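Local coordinates for ketol-acid reductoisomerase (uncultured archaeon GZfos26G2, PDB 4XDY) that converts (S)-2-acetolactate to (R)-2,3-dihydroxy-isovalerate by magnesium-dependent alkyl migration and NADH-preferring reduction in branched-chain amino acid biosynthesis, at the interface of chains A and B. Coordinates in Å, arbitrary orientation; residue numbers count along the deposited sequence, not the author numbering. Chains: chain A/B, Ketol-acid reductoisomerase.

The interface of chains A and B. Residues chain A 135-140, 203-204; chain B 235, 238-239, 242, 251, 254.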
# COMPACT_ATOMS: atom_id res chain seq x y z
N LYS A 135 -3.41 4.85 -14.58
CA LYS A 135 -3.09 5.31 -13.24
C LYS A 135 -2.54 4.08 -12.48
O LYS A 135 -3.18 3.50 -11.57
CB LYS A 135 -4.35 5.93 -12.57
CG LYS A 135 -4.95 7.10 -13.32
CD LYS A 135 -4.06 8.33 -13.39
CE LYS A 135 -3.19 8.49 -14.63
NZ LYS A 135 -2.24 9.70 -14.69
N ALA A 136 -1.38 3.58 -12.98
CA ALA A 136 -0.84 2.34 -12.50
C ALA A 136 0.58 2.12 -13.01
O ALA A 136 0.90 2.44 -14.16
CB ALA A 136 -1.66 1.18 -12.97
N PRO A 137 1.44 1.56 -12.14
CA PRO A 137 2.68 1.03 -12.66
C PRO A 137 2.45 -0.19 -13.62
O PRO A 137 1.56 -1.01 -13.41
CB PRO A 137 3.46 0.61 -11.40
CG PRO A 137 2.38 0.30 -10.42
CD PRO A 137 1.22 1.21 -10.74
N GLY A 138 3.32 -0.33 -14.60
CA GLY A 138 3.02 -1.24 -15.67
C GLY A 138 2.92 -2.72 -15.26
O GLY A 138 2.10 -3.46 -15.81
N THR A 139 3.75 -3.14 -14.29
CA THR A 139 3.79 -4.53 -13.83
C THR A 139 2.42 -4.89 -13.19
O THR A 139 1.90 -6.00 -13.37
CB THR A 139 4.92 -4.77 -12.82
OG1 THR A 139 4.82 -3.82 -11.75
CG2 THR A 139 6.33 -4.63 -13.55
N GLU A 140 1.82 -3.92 -12.44
CA GLU A 140 0.60 -4.17 -11.66
C GLU A 140 -0.63 -4.04 -12.60
O GLU A 140 -1.59 -4.75 -12.43
CB GLU A 140 0.52 -3.21 -10.48
CG GLU A 140 1.77 -3.27 -9.59
CD GLU A 140 2.27 -4.69 -9.38
OE1 GLU A 140 1.57 -5.40 -8.64
OE2 GLU A 140 3.37 -5.08 -9.92
N LEU A 203 2.25 9.26 -4.11
CA LEU A 203 2.52 7.88 -4.40
C LEU A 203 3.99 7.45 -4.26
O LEU A 203 4.24 6.31 -3.82
CB LEU A 203 2.08 7.54 -5.83
CG LEU A 203 0.61 7.71 -6.24
CD1 LEU A 203 0.44 7.48 -7.74
CD2 LEU A 203 -0.24 6.73 -5.46
N CYS A 204 4.92 8.29 -4.64
CA CYS A 204 6.33 7.87 -4.69
C CYS A 204 7.09 8.79 -3.69
O CYS A 204 7.60 8.31 -2.70
CB CYS A 204 6.90 7.95 -6.08
SG CYS A 204 5.95 6.97 -7.29
N GLU B 235 -4.23 4.06 -6.74
CA GLU B 235 -2.91 3.69 -7.22
C GLU B 235 -1.93 3.42 -6.05
O GLU B 235 -0.94 2.72 -6.29
CB GLU B 235 -2.35 4.77 -8.15
CG GLU B 235 -1.12 4.28 -8.89
CD GLU B 235 -0.67 5.15 -10.05
OE1 GLU B 235 -1.37 6.12 -10.41
OE2 GLU B 235 0.46 4.86 -10.56
N LEU B 238 -1.07 -0.26 -5.65
CA LEU B 238 -0.24 -0.79 -6.72
C LEU B 238 1.25 -0.44 -6.53
O LEU B 238 2.14 -1.28 -6.79
CB LEU B 238 -0.75 -0.23 -8.05
CG LEU B 238 -2.25 -0.37 -8.37
CD1 LEU B 238 -2.56 0.18 -9.78
CD2 LEU B 238 -2.71 -1.82 -8.17
N ILE B 239 1.51 0.78 -6.05
CA ILE B 239 2.88 1.22 -5.78
C ILE B 239 3.41 0.54 -4.53
O ILE B 239 4.57 0.01 -4.54
CB ILE B 239 2.95 2.75 -5.64
CG1 ILE B 239 2.51 3.42 -6.94
CG2 ILE B 239 4.29 3.17 -5.13
CD1 ILE B 239 3.37 3.05 -8.11
N LEU B 242 4.77 -3.00 -4.95
CA LEU B 242 6.13 -3.13 -5.53
C LEU B 242 7.16 -3.01 -4.44
O LEU B 242 8.12 -3.76 -4.42
CB LEU B 242 6.38 -2.11 -6.61
CG LEU B 242 5.66 -2.46 -7.93
CD1 LEU B 242 5.59 -1.24 -8.73
CD2 LEU B 242 6.39 -3.62 -8.61
N MET B 251 10.36 -0.78 -6.77
CA MET B 251 9.39 0.29 -7.13
C MET B 251 10.00 1.35 -8.07
O MET B 251 9.42 1.72 -9.12
CB MET B 251 8.77 0.88 -5.90
CG MET B 251 7.59 1.82 -6.24
SD MET B 251 8.08 3.52 -6.39
CE MET B 251 8.33 4.00 -4.70
N VAL B 254 10.39 0.31 -11.75
CA VAL B 254 9.16 0.11 -12.55
C VAL B 254 8.52 1.44 -12.92
O VAL B 254 8.06 1.62 -14.03
CB VAL B 254 8.14 -0.78 -11.78
CG1 VAL B 254 6.83 -0.81 -12.51
CG2 VAL B 254 8.69 -2.19 -11.60
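Part of the homodimer interface forms where the loop 135-137 and the start of helix 138-146 of chain A pack on the long helix 225-254 of chain B. The end of helix 188-203 of chain A flanks the same helix. The patch borders the active site: several of its residues, B:Glu235 among them, line the pocket of the bound n-hydroxy-n-isopropyloxamic acid, and B:Glu235 probably also binds the second magnesium. A:Pro137 is its centre. The ring crosses B:Leu238 at about a right angle, with A:Pro137 CD 3.6 Å from B:Leu238 CB. Its CG meets the tip of B:Ile239, CD1, at 3.7 Å. Its CB touches both B:Val254 CG1 and B:Leu242 CD1, which lie side by side on the same flank of the ring, and B:Leu242 runs past the ring in the opposite direction. B:Leu238 also sends CD1 to the methyl CB of A:Ala136, a tight contact of 3.5 Å.

B:Glu235 reaches out almost fully extended. Its CG is anti to the backbone N (chi1 -168°), which carries the carboxylate to the backbone of A:Lys135 and A:Ala136. OE2 comes 3.3 Å from A:Ala136 N, but no hydrogen bond is formed across this patch. A:Leu203 crosses the glutamate at about a right angle, and its CD1 touches the carboxylate carbon CD at 3.5 Å. A:Lys135 NZ, 5.6 Å from B:Glu235 OE1, may still favour the charged carboxylate. An alanine in place of B:Glu235 would remove the carboxylate and would probably cost the second magnesium a ligand and weaken the packing against A:Leu203 and the 135-136 backbone.

At the other end, A:Thr139 and B:Val254 meet tip to tip, CG2 to CG2. The hydroxyl OG1 of A:Thr139 sits in the crowded position between the backbone N and carbonyl carbon (chi1 54°). B:Leu242 CD2 packs against both this hydroxyl and the carboxylate of A:Glu140. The hydroxyl and the carboxylate are tied together: A:Thr139 OG1 donates a 2.7 Å hydrogen bond to the anti lone pair of A:Glu140 OE2.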